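Long-range contacts in alginate lyase, family PL7 (Zobellia galactanivorans, PDB 4BE3), which is an exolytic alginate lyase of family PL7, an enzyme that probably depolymerises the brown-algal polysaccharide alginate by beta-elimination: residues A[11-19]-A[64-72]; A[2-12]-A[27-38]. One frame throughout, in Å; residues are numbered along the deposited sequence.

Interaction 1 of 2, residues A[11-19]-A[64-72]; sequences MDEWKILLG and TRTELGQKK. With SRT (S,R meso-tartaric acid), chain C.
Leu68 lies against the indole of Trp14: its CD1 sits over one face, 3.8 Å from the centroid of the five-membered ring, in a CH-pi contact. CG of Trp14 stands anti to its own carbonyl carbon (chi1 -59°), which swings the indole across to strand 65-70 and puts its CE3 edge 3.3 Å from Gly69 C. The other branch of Leu68, CD2, meets Ile16 CD1 at 3.7 Å, while Met11 CE touches Leu68 CD1 (3.9 Å). Strands 14-17 and 65-70 run antiparallel; Lys15 with Gly69 and Leu17 with Glu67 are the hydrogen-bonded pairs, the bond from Lys15 N to Gly69 O measuring 2.8 Å. Lys71 prolongs the ladder with its N to Glu13 O; its side chain, extended beyond CG, runs back past that carbonyl and gives NZ to Asp12 O (3.2 Å) from above the carbonyl plane, with Glu25 O as a further acceptor.

Leu17 and Arg65 line the pocket seen to hold meso-tartaric acid. Arg65 bends at chi3 (77°), crossing Leu17 at about a right angle and laying its guanidinium flat beneath tartrate O3. In the guanidinium plane, NH1 forms a 2.8 Å salt bridge to Glu67 OE1, a second-shell partner that also binds Lys257; the bond to Glu67 probably limits rotation of the guanidinium. Strand 65-70 lies between strand 14-17 and strands 254-258 and 260-262, while Trp14 and Leu68 pack on Leu258, with Leu305 of strand 295-306 beside the indole and Phe49 of strand 44-52 beside Leu68.

Interaction 2 of 2, residues A[2-12]-A[27-38]; sequences KYPSELIPQMD and LVNYAKDDFFYV
Pro4 packs on Phe36 where the N-terminal arm of this concanavalin-clan beta-sandwich crosses the start of strand 36-41, an outermost strand of its sheet; at this start, Phe35 and Phe36 both face Lys32 in a classic beta bulge. The apolar contacts centre on the Phe36 ring. Pro4 CG sits over one face in a CH-pi contact, 3.8 Å from the centroid, while Met11 SD lies in the ring plane at the edge, 4.0 Å from CZ, a Met-aromatic contact. Met11 CG, anti to the backbone N, rests on Leu27 CB at 3.6 Å. Val38 divides its branches: CG1 meets Leu7 CD1 tip to tip (3.7 Å), and CG2 packs against the peptide joining Tyr3 and Pro4.

Tyr3 makes the second aromatic contact. With its CG anti to the carbonyl carbon (chi1 -74°), the ring lies across the backbone of Asn29, whose C is 3.3 Å from CD1; Asn29 CB adds a CH-pi contact over the face, and Ala31 N lies at the ring edge. Tyr3 CD1 also touches Ala31 CB (3.9 Å). Replacing Tyr3 by an alanine would probably uncover the Asn29 backbone and leave Ala31 CB without its aromatic neighbour.

Polar links are few and partly carried by water. One water joins Lys2 O to Val38 N; another takes Ser5 N and Tyr30 N as donors and gives to Leu27 O, tying the arm to the turn at 27-30. A third donates to Asn29 OD1 and is also hydrogen-bonded to Ser5 OG. The direct hydrogen bond between the segments runs from Asn29 N to Ser5 OG, 2.9 Å long and nearly straight at 163°.

In the fold
From the N terminus, the arm 2-12 leads through Met11 and Asp12, shared by both contacts, into strand 14-17. After strand 23-24 the chain returns along the arm at 27-38, closing the loop of interaction 2, and enters strand 36-41. It continues through strand 44-52 to strand 65-70, which pairs with strand 14-17 and closes the larger loop of interaction 1. The two contacts cross, their segments alternating along the chain. They touch where Ile16 CD1 packs on the Phe36 ring and Thr66 CG2 meets Phe35 O. Interaction 1 joins two strands of the sheet that supplies part of the tartrate pocket; interaction 2 packs the arm on loop 27-31 and edge strand 36-41 of the other sheet.

Interaction 1 of 2, residues A[11-19]-A[64-72]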
loop_
_atom_site.group_PDB
_atom_site.type_symbol
_atom_site.label_atom_id
_atom_site.label_comp_id
_atom_site.label_asym_id
_atom_site.label_seq_id
_atom_site.Cartn_x
_atom_site.Cartn_y
_atom_site.Cartn_z
ATOM N N MET A 11 -4.396 -11.350 -10.992
ATOM C CA MET A 11 -3.150 -12.017 -11.304
ATOM C C MET A 11 -2.064 -11.027 -11.639
ATOM O O MET A 11 -0.847 -11.292 -11.331
ATOM C CB MET A 11 -3.394 -13.113 -12.319
ATOM C CG MET A 11 -2.170 -13.815 -12.620
ATOM S SD MET A 11 -2.285 -15.414 -11.837
ATOM C CE MET A 11 -1.954 -15.172 -10.261
ATOM N N ASP A 12 -2.460 -9.808 -12.128
ATOM C CA ASP A 12 -1.395 -8.888 -12.509
ATOM C C ASP A 12 -0.798 -8.203 -11.292
ATOM O O ASP A 12 0.104 -7.465 -11.418
ATOM C CB ASP A 12 -1.945 -7.777 -13.464
ATOM C CG ASP A 12 -3.020 -6.912 -12.810
ATOM O OD1 ASP A 12 -3.550 -7.059 -11.712
ATOM O OD2 ASP A 12 -3.416 -5.979 -13.473
ATOM N N GLU A 13 -1.279 -8.473 -10.093
ATOM C CA GLU A 13 -0.705 -7.947 -8.826
ATOM C C GLU A 13 0.372 -8.879 -8.210
ATOM O O GLU A 13 0.977 -8.509 -7.213
ATOM C CB GLU A 13 -1.895 -7.815 -7.805
ATOM C CG GLU A 13 -2.769 -6.657 -8.296
ATOM C CD GLU A 13 -3.878 -6.358 -7.290
ATOM O OE1 GLU A 13 -3.706 -6.472 -5.973
ATOM O OE2 GLU A 13 -5.021 -6.015 -7.743
ATOM N N TRP A 14 0.589 -9.986 -8.876
ATOM C CA TRP A 14 1.598 -10.977 -8.428
ATOM C C TRP A 14 2.712 -11.242 -9.405
ATOM O O TRP A 14 2.420 -11.214 -10.648
ATOM C CB TRP A 14 0.924 -12.319 -8.238
ATOM C CG TRP A 14 -0.214 -12.309 -7.214
ATOM C CD1 TRP A 14 -1.576 -12.302 -7.485
ATOM C CD2 TRP A 14 -0.098 -12.559 -5.756
ATOM N NE1 TRP A 14 -2.299 -12.459 -6.334
ATOM C CE2 TRP A 14 -1.432 -12.584 -5.237
ATOM C CE3 TRP A 14 0.995 -12.707 -4.873
ATOM C CZ2 TRP A 14 -1.735 -12.886 -3.853
ATOM C CZ3 TRP A 14 0.707 -12.931 -3.491
ATOM C CH2 TRP A 14 -0.635 -13.000 -3.004
ATOM N N LYS A 15 3.951 -11.589 -8.942
ATOM C CA LYS A 15 4.986 -12.146 -9.790
ATOM C C LYS A 15 5.141 -13.608 -9.279
ATOM O O LYS A 15 4.502 -13.968 -8.204
ATOM C CB LYS A 15 6.291 -11.427 -9.598
ATOM C CG LYS A 15 6.828 -11.522 -8.170
ATOM C CD LYS A 15 8.037 -10.640 -7.942
ATOM C CE LYS A 15 7.600 -9.160 -7.886
ATOM N NZ LYS A 15 8.749 -8.430 -7.227
ATOM N N ILE A 16 5.874 -14.415 -10.013
ATOM C CA ILE A 16 6.047 -15.816 -9.534
ATOM C C ILE A 16 7.513 -16.212 -9.581
ATOM O O ILE A 16 8.297 -15.679 -10.437
ATOM C CB ILE A 16 5.104 -16.801 -10.361
ATOM C CG1 ILE A 16 4.845 -18.181 -9.615
ATOM C CG2 ILE A 16 5.726 -17.129 -11.728
ATOM C CD1 ILE A 16 3.712 -18.989 -10.170
ATOM N N LEU A 17 7.882 -17.169 -8.685
ATOM C CA LEU A 17 9.135 -17.930 -8.890
ATOM C C LEU A 17 8.627 -19.392 -9.024
ATOM O O LEU A 17 7.835 -19.855 -8.133
ATOM C CB LEU A 17 10.044 -17.744 -7.667
ATOM C CG LEU A 17 11.221 -18.775 -7.594
ATOM C CD1 LEU A 17 12.055 -18.583 -8.930
ATOM C CD2 LEU A 17 11.963 -18.348 -6.360
ATOM N N LEU A 18 9.098 -20.181 -10.000
ATOM C CA LEU A 18 8.742 -21.607 -10.137
ATOM C C LEU A 18 9.793 -22.484 -9.555
ATOM O O LEU A 18 10.964 -22.015 -9.348
ATOM C CB LEU A 18 8.638 -21.970 -11.637
ATOM C CG LEU A 18 7.697 -21.021 -12.450
ATOM C CD1 LEU A 18 7.730 -21.610 -13.895
ATOM C CD2 LEU A 18 6.225 -20.972 -11.961
ATOM N N GLY A 19 9.447 -23.763 -9.415
ATOM C CA GLY A 19 10.352 -24.766 -8.785
ATOM C C GLY A 19 11.611 -24.968 -9.632
ATOM O O GLY A 19 12.608 -25.451 -9.102
ATOM N N THR A 64 12.727 -25.124 -2.211
ATOM C CA THR A 64 12.257 -24.839 -3.542
ATOM C C THR A 64 10.807 -24.429 -3.468
ATOM O O THR A 64 10.040 -24.825 -2.494
ATOM C CB THR A 64 12.363 -26.161 -4.311
ATOM O OG1 THR A 64 13.803 -26.488 -4.328
ATOM C CG2 THR A 64 11.848 -25.983 -5.764
ATOM N N ARG A 65 10.397 -23.524 -4.386
ATOM C CA ARG A 65 8.946 -23.111 -4.288
ATOM C C ARG A 65 8.401 -22.948 -5.725
ATOM O O ARG A 65 9.196 -22.698 -6.639
ATOM C CB ARG A 65 8.833 -21.759 -3.536
ATOM C CG ARG A 65 9.357 -20.549 -4.351
ATOM C CD ARG A 65 9.500 -19.311 -3.462
ATOM N NE ARG A 65 10.737 -19.447 -2.623
ATOM C CZ ARG A 65 10.836 -18.905 -1.429
ATOM N NH1 ARG A 65 9.705 -18.406 -0.832
ATOM N NH2 ARG A 65 11.997 -18.857 -0.783
ATOM N N THR A 66 7.085 -23.063 -5.853
ATOM C CA THR A 66 6.384 -22.445 -7.024
ATOM C C THR A 66 5.421 -21.531 -6.329
ATOM O O THR A 66 4.442 -22.046 -5.645
ATOM C CB THR A 66 5.656 -23.503 -7.794
ATOM O OG1 THR A 66 6.634 -24.380 -8.392
ATOM C CG2 THR A 66 4.843 -22.805 -8.922
ATOM N N GLU A 67 5.677 -20.197 -6.314
ATOM C CA GLU A 67 4.884 -19.395 -5.315
ATOM C C GLU A 67 4.794 -17.951 -5.911
ATOM O O GLU A 67 5.830 -17.409 -6.433
ATOM C CB GLU A 67 5.756 -19.352 -4.007
ATOM C CG GLU A 67 4.978 -18.741 -2.830
ATOM C CD GLU A 67 5.813 -18.655 -1.573
ATOM O OE1 GLU A 67 7.058 -18.347 -1.644
ATOM O OE2 GLU A 67 5.180 -18.818 -0.510
ATOM N N LEU A 68 3.645 -17.374 -5.682
ATOM C CA LEU A 68 3.444 -15.916 -6.096
ATOM C C LEU A 68 4.050 -15.000 -5.080
ATOM O O LEU A 68 4.003 -15.328 -3.848
ATOM C CB LEU A 68 1.956 -15.703 -6.087
ATOM C CG LEU A 68 1.146 -16.611 -6.938
ATOM C CD1 LEU A 68 -0.321 -16.083 -6.835
ATOM C CD2 LEU A 68 1.570 -16.479 -8.437
ATOM N N GLY A 69 4.502 -13.790 -5.457
ATOM C CA GLY A 69 4.892 -12.780 -4.479
ATOM C C GLY A 69 4.111 -11.519 -4.899
ATOM O O GLY A 69 4.024 -11.190 -6.134
ATOM N N GLN A 70 3.568 -10.869 -3.903
ATOM C CA GLN A 70 2.758 -9.650 -4.228
ATOM C C GLN A 70 3.725 -8.520 -4.662
ATOM O O GLN A 70 4.734 -8.187 -3.987
ATOM C CB GLN A 70 2.004 -9.256 -2.937
ATOM C CG GLN A 70 1.258 -7.950 -3.060
ATOM C CD GLN A 70 0.619 -7.635 -1.717
ATOM O OE1 GLN A 70 1.214 -7.985 -0.628
ATOM N NE2 GLN A 70 -0.486 -6.842 -1.701
ATOM N N LYS A 71 3.345 -7.820 -5.781
ATOM C CA LYS A 71 4.277 -6.776 -6.317
ATOM C C LYS A 71 4.281 -5.514 -5.467
ATOM O O LYS A 71 5.333 -4.908 -5.281
ATOM C CB LYS A 71 3.705 -6.413 -7.696
ATOM C CG LYS A 71 3.965 -7.494 -8.719
ATOM C CD LYS A 71 3.369 -7.030 -10.077
ATOM C CE LYS A 71 3.659 -8.129 -11.085
ATOM N NZ LYS A 71 3.086 -7.720 -12.444
ATOM N N LYS A 72 3.112 -5.107 -4.967
ATOM C CA LYS A 72 3.050 -3.840 -4.212
ATOM C C LYS A 72 3.308 -4.086 -2.717
ATOM O O LYS A 72 2.546 -4.844 -2.133
ATOM C CB LYS A 72 1.653 -3.278 -4.370
ATOM C CG LYS A 72 1.653 -1.699 -3.964
ATOM C CD LYS A 72 0.353 -1.064 -4.461
ATOM C CE LYS A 72 0.425 0.470 -4.474
ATOM N NZ LYS A 72 0.330 0.710 -2.991
HETATM O O1 SRT C . 12.484 -15.074 -0.364
HETATM O O11 SRT C . 10.179 -15.060 -0.395
HETATM C C1 SRT C . 11.330 -14.882 -0.839
HETATM C C2 SRT C . 11.102 -14.472 -2.253
HETATM O O2 SRT C . 10.150 -13.418 -2.520
HETATM C C3 SRT C . 12.011 -15.054 -3.305
HETATM O O3 SRT C . 11.204 -16.150 -3.403
HETATM C C4 SRT C . 12.247 -14.307 -4.540
HETATM O O4 SRT C . 11.725 -14.633 -5.600
HETATM O O41 SRT C . 12.855 -13.239 -4.501
HETATM O O HOH W 1 0.619 -6.044 -6.068
HETATM O O HOH W 2 -1.578 -5.875 -4.416
HETATM O O HOH W 3 1.570 -10.463 -13.036
HETATM O O HOH W 4 7.689 -5.712 -6.452
HETATM O O HOH W 5 7.431 -8.568 -4.410
#

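Interaction 2 of 2, residues A[2-12]-A[27-38]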
loop_
_atom_site.group_PDB
_atom_site.type_symbol
_atom_site.label_atom_id
_atom_site.label_comp_id
_atom_site.label_asym_id
_atom_site.label_seq_id
_atom_site.Cartn_x
_atom_site.Cartn_y
_atom_site.Cartn_z
ATOM N N LYS A 2 -7.179 -23.324 -19.898
ATOM C CA LYS A 2 -7.139 -22.098 -19.152
ATOM C C LYS A 2 -5.793 -21.773 -18.521
ATOM O O LYS A 2 -4.992 -22.618 -18.257
ATOM C CB LYS A 2 -8.233 -21.934 -18.101
ATOM C CG LYS A 2 -9.579 -22.525 -18.555
ATOM C CD LYS A 2 -10.523 -22.020 -17.507
ATOM C CE LYS A 2 -11.914 -22.257 -18.038
ATOM N NZ LYS A 2 -12.661 -21.495 -17.032
ATOM N N TYR A 3 -5.560 -20.467 -18.367
ATOM C CA TYR A 3 -4.417 -19.945 -17.651
ATOM C C TYR A 3 -4.969 -19.625 -16.215
ATOM O O TYR A 3 -6.102 -19.277 -16.029
ATOM C CB TYR A 3 -3.932 -18.641 -18.324
ATOM C CG TYR A 3 -3.206 -18.938 -19.622
ATOM C CD1 TYR A 3 -1.888 -19.403 -19.544
ATOM C CD2 TYR A 3 -3.874 -18.845 -20.882
ATOM C CE1 TYR A 3 -1.214 -19.732 -20.711
ATOM C CE2 TYR A 3 -3.210 -19.158 -22.062
ATOM C CZ TYR A 3 -1.871 -19.586 -21.967
ATOM O OH TYR A 3 -1.089 -19.969 -23.060
ATOM N N PRO A 4 -4.091 -19.724 -15.242
ATOM C CA PRO A 4 -4.421 -19.316 -13.870
ATOM C C PRO A 4 -5.014 -17.916 -13.842
ATOM O O PRO A 4 -5.941 -17.656 -12.972
ATOM C CB PRO A 4 -3.037 -19.311 -13.222
ATOM C CG PRO A 4 -2.365 -20.515 -13.898
ATOM C CD PRO A 4 -2.706 -20.277 -15.367
ATOM N N SER A 5 -4.615 -16.981 -14.795
ATOM C CA SER A 5 -5.135 -15.618 -14.697
ATOM C C SER A 5 -6.635 -15.634 -14.959
ATOM O O SER A 5 -7.283 -14.670 -14.578
ATOM C CB SER A 5 -4.473 -14.667 -15.700
ATOM O OG SER A 5 -4.435 -15.295 -17.016
ATOM N N GLU A 6 -7.138 -16.689 -15.595
ATOM C CA GLU A 6 -8.594 -16.713 -15.818
ATOM C C GLU A 6 -9.353 -16.982 -14.533
ATOM O O GLU A 6 -10.549 -16.802 -14.492
ATOM C CB GLU A 6 -8.964 -17.795 -16.807
ATOM C CG GLU A 6 -8.366 -17.487 -18.221
ATOM C CD GLU A 6 -8.639 -18.564 -19.262
ATOM O OE1 GLU A 6 -9.828 -18.952 -19.451
ATOM O OE2 GLU A 6 -7.618 -19.061 -19.876
ATOM N N LEU A 7 -8.614 -17.521 -13.515
ATOM C CA LEU A 7 -9.264 -17.838 -12.155
ATOM C C LEU A 7 -8.941 -16.830 -11.072
ATOM O O LEU A 7 -9.576 -16.805 -10.094
ATOM C CB LEU A 7 -8.771 -19.229 -11.716
ATOM C CG LEU A 7 -9.002 -20.401 -12.619
ATOM C CD1 LEU A 7 -8.459 -21.795 -12.138
ATOM C CD2 LEU A 7 -10.471 -20.426 -12.980
ATOM N N ILE A 8 -7.964 -15.968 -11.291
ATOM C CA ILE A 8 -7.514 -15.014 -10.315
ATOM C C ILE A 8 -7.456 -13.639 -11.007
ATOM O O ILE A 8 -6.469 -13.249 -11.645
ATOM C CB ILE A 8 -6.086 -15.387 -9.808
ATOM C CG1 ILE A 8 -6.124 -16.793 -9.145
ATOM C CG2 ILE A 8 -5.553 -14.330 -8.759
ATOM C CD1 ILE A 8 -4.691 -17.167 -8.722
ATOM N N PRO A 9 -8.426 -12.856 -10.737
ATOM C CA PRO A 9 -8.552 -11.584 -11.445
ATOM C C PRO A 9 -7.486 -10.608 -11.086
ATOM O O PRO A 9 -7.271 -9.650 -11.841
ATOM C CB PRO A 9 -9.880 -11.067 -10.959
ATOM C CG PRO A 9 -10.605 -12.146 -10.300
ATOM C CD PRO A 9 -9.658 -13.303 -10.063
ATOM N N GLN A 10 -6.852 -10.756 -9.902
ATOM C CA GLN A 10 -5.750 -9.903 -9.596
ATOM C C GLN A 10 -4.439 -10.523 -9.957
ATOM O O GLN A 10 -3.405 -10.144 -9.374
ATOM C CB GLN A 10 -5.753 -9.718 -8.031
ATOM C CG GLN A 10 -7.019 -8.878 -7.654
ATOM C CD GLN A 10 -7.100 -8.892 -6.109
ATOM O OE1 GLN A 10 -6.837 -9.935 -5.495
ATOM N NE2 GLN A 10 -7.500 -7.832 -5.543
ATOM N N MET A 11 -4.396 -11.350 -10.992
ATOM C CA MET A 11 -3.150 -12.017 -11.304
ATOM C C MET A 11 -2.064 -11.027 -11.639
ATOM O O MET A 11 -0.847 -11.292 -11.331
ATOM C CB MET A 11 -3.394 -13.113 -12.319
ATOM C CG MET A 11 -2.170 -13.815 -12.620
ATOM S SD MET A 11 -2.285 -15.414 -11.837
ATOM C CE MET A 11 -1.954 -15.172 -10.261
ATOM N N ASP A 12 -2.460 -9.808 -12.128
ATOM C CA ASP A 12 -1.395 -8.888 -12.509
ATOM C C ASP A 12 -0.798 -8.203 -11.292
ATOM O O ASP A 12 0.104 -7.465 -11.418
ATOM C CB ASP A 12 -1.945 -7.777 -13.464
ATOM C CG ASP A 12 -3.020 -6.912 -12.810
ATOM O OD1 ASP A 12 -3.550 -7.059 -11.712
ATOM O OD2 ASP A 12 -3.416 -5.979 -13.473
ATOM N N LEU A 27 1.972 -12.172 -15.254
ATOM C CA LEU A 27 1.420 -13.570 -15.123
ATOM C C LEU A 27 0.135 -13.705 -15.779
ATOM O O LEU A 27 -0.511 -14.744 -15.813
ATOM C CB LEU A 27 1.267 -13.969 -13.557
ATOM C CG LEU A 27 2.601 -14.037 -12.820
ATOM C CD1 LEU A 27 2.225 -14.377 -11.349
ATOM C CD2 LEU A 27 3.504 -15.051 -13.474
ATOM N N VAL A 28 -0.292 -12.603 -16.433
ATOM C CA VAL A 28 -1.497 -12.776 -17.257
ATOM C C VAL A 28 -1.237 -13.698 -18.439
ATOM O O VAL A 28 -0.163 -13.489 -19.229
ATOM C CB VAL A 28 -2.080 -11.397 -17.710
ATOM C CG1 VAL A 28 -3.215 -11.629 -18.721
ATOM C CG2 VAL A 28 -2.699 -10.660 -16.496
ATOM N N ASN A 29 -2.145 -14.684 -18.656
ATOM C CA ASN A 29 -1.925 -15.710 -19.681
ATOM C C ASN A 29 -0.561 -16.348 -19.610
ATOM O O ASN A 29 0.168 -16.422 -20.630
ATOM C CB ASN A 29 -2.165 -15.128 -21.067
ATOM C CG ASN A 29 -3.590 -14.636 -21.200
ATOM O OD1 ASN A 29 -4.500 -15.255 -20.586
ATOM N ND2 ASN A 29 -3.824 -13.505 -21.938
ATOM N N TYR A 30 -0.191 -16.841 -18.407
ATOM C CA TYR A 30 1.098 -17.528 -18.250
ATOM C C TYR A 30 0.884 -18.797 -17.552
ATOM O O TYR A 30 0.155 -18.787 -16.545
ATOM C CB TYR A 30 2.001 -16.654 -17.460
ATOM C CG TYR A 30 3.338 -17.367 -17.203
ATOM C CD1 TYR A 30 4.279 -17.453 -18.185
ATOM C CD2 TYR A 30 3.577 -18.011 -15.948
ATOM C CE1 TYR A 30 5.524 -18.113 -17.997
ATOM C CE2 TYR A 30 4.804 -18.600 -15.723
ATOM C CZ TYR A 30 5.756 -18.663 -16.749
ATOM O OH TYR A 30 6.940 -19.311 -16.525
ATOM N N ALA A 31 1.470 -19.890 -18.052
ATOM C CA ALA A 31 1.415 -21.163 -17.280
ATOM C C ALA A 31 2.706 -21.856 -17.600
ATOM O O ALA A 31 3.393 -21.515 -18.607
ATOM C CB ALA A 31 0.201 -22.048 -17.682
ATOM N N LYS A 32 3.068 -22.859 -16.775
ATOM C CA LYS A 32 4.139 -23.687 -17.187
ATOM C C LYS A 32 3.806 -25.046 -16.644
ATOM O O LYS A 32 3.549 -25.245 -15.410
ATOM C CB LYS A 32 5.459 -23.168 -16.620
ATOM C CG LYS A 32 6.493 -24.248 -16.988
ATOM C CD LYS A 32 7.680 -23.733 -17.727
ATOM C CE LYS A 32 8.774 -23.289 -16.783
ATOM N NZ LYS A 32 10.002 -23.742 -17.506
ATOM N N ASP A 33 3.741 -26.027 -17.549
ATOM C CA ASP A 33 3.413 -27.388 -17.217
ATOM C C ASP A 33 4.309 -27.892 -16.049
ATOM O O ASP A 33 5.538 -27.558 -15.967
ATOM C CB ASP A 33 3.798 -28.329 -18.388
ATOM C CG ASP A 33 2.863 -28.173 -19.597
ATOM O OD1 ASP A 33 1.845 -27.530 -19.542
ATOM O OD2 ASP A 33 3.185 -28.823 -20.592
ATOM N N ASP A 34 3.676 -28.709 -15.210
ATOM C CA ASP A 34 4.369 -29.273 -13.979
ATOM C C ASP A 34 4.712 -28.271 -12.892
ATOM O O ASP A 34 5.361 -28.721 -11.923
ATOM C CB ASP A 34 5.691 -29.938 -14.342
ATOM C CG ASP A 34 5.503 -31.234 -15.116
ATOM O OD1 ASP A 34 4.325 -31.759 -15.229
ATOM O OD2 ASP A 34 6.575 -31.662 -15.622
ATOM N N PHE A 35 4.389 -26.975 -13.028
ATOM C CA PHE A 35 4.694 -26.029 -11.929
ATOM C C PHE A 35 3.484 -25.198 -11.637
ATOM O O PHE A 35 3.127 -25.016 -10.497
ATOM C CB PHE A 35 5.846 -25.102 -12.287
ATOM C CG PHE A 35 7.160 -25.888 -12.478
ATOM C CD1 PHE A 35 7.869 -26.354 -11.389
ATOM C CD2 PHE A 35 7.627 -26.143 -13.764
ATOM C CE1 PHE A 35 9.062 -27.102 -11.595
ATOM C CE2 PHE A 35 8.804 -26.889 -13.970
ATOM C CZ PHE A 35 9.507 -27.364 -12.901
ATOM N N PHE A 36 2.899 -24.574 -12.689
ATOM C CA PHE A 36 1.952 -23.458 -12.380
ATOM C C PHE A 36 0.923 -23.498 -13.472
ATOM O O PHE A 36 1.265 -23.170 -14.647
ATOM C CB PHE A 36 2.639 -22.107 -12.401
ATOM C CG PHE A 36 1.679 -20.899 -12.195
ATOM C CD1 PHE A 36 0.826 -20.772 -11.050
ATOM C CD2 PHE A 36 1.628 -19.905 -13.207
ATOM C CE1 PHE A 36 0.004 -19.628 -10.909
ATOM C CE2 PHE A 36 0.818 -18.774 -13.050
ATOM C CZ PHE A 36 -0.018 -18.682 -11.972
ATOM N N TYR A 37 -0.243 -24.047 -13.174
ATOM C CA TYR A 37 -1.178 -24.391 -14.299
ATOM C C TYR A 37 -2.543 -24.585 -13.703
ATOM O O TYR A 37 -2.727 -24.529 -12.516
ATOM C CB TYR A 37 -0.822 -25.654 -15.078
ATOM C CG TYR A 37 -0.581 -26.880 -14.190
ATOM C CD1 TYR A 37 0.719 -27.108 -13.672
ATOM C CD2 TYR A 37 -1.606 -27.772 -13.884
ATOM C CE1 TYR A 37 0.960 -28.259 -12.874
ATOM C CE2 TYR A 37 -1.360 -28.916 -13.119
ATOM C CZ TYR A 37 -0.097 -29.135 -12.622
ATOM O OH TYR A 37 0.108 -30.289 -11.819
ATOM N N VAL A 38 -3.532 -24.779 -14.545
ATOM C CA VAL A 38 -4.938 -24.884 -14.073
ATOM C C VAL A 38 -5.320 -26.350 -14.164
ATOM O O VAL A 38 -4.932 -27.035 -15.143
ATOM C CB VAL A 38 -5.943 -24.080 -14.974
ATOM C CG1 VAL A 38 -7.362 -24.421 -14.522
ATOM C CG2 VAL A 38 -5.629 -22.563 -14.770
HETATM O O HOH W 6 -2.732 -23.755 -17.241
HETATM O O HOH W 7 -1.849 -17.043 -15.786
HETATM O O HOH W 8 -6.295 -14.505 -18.494
#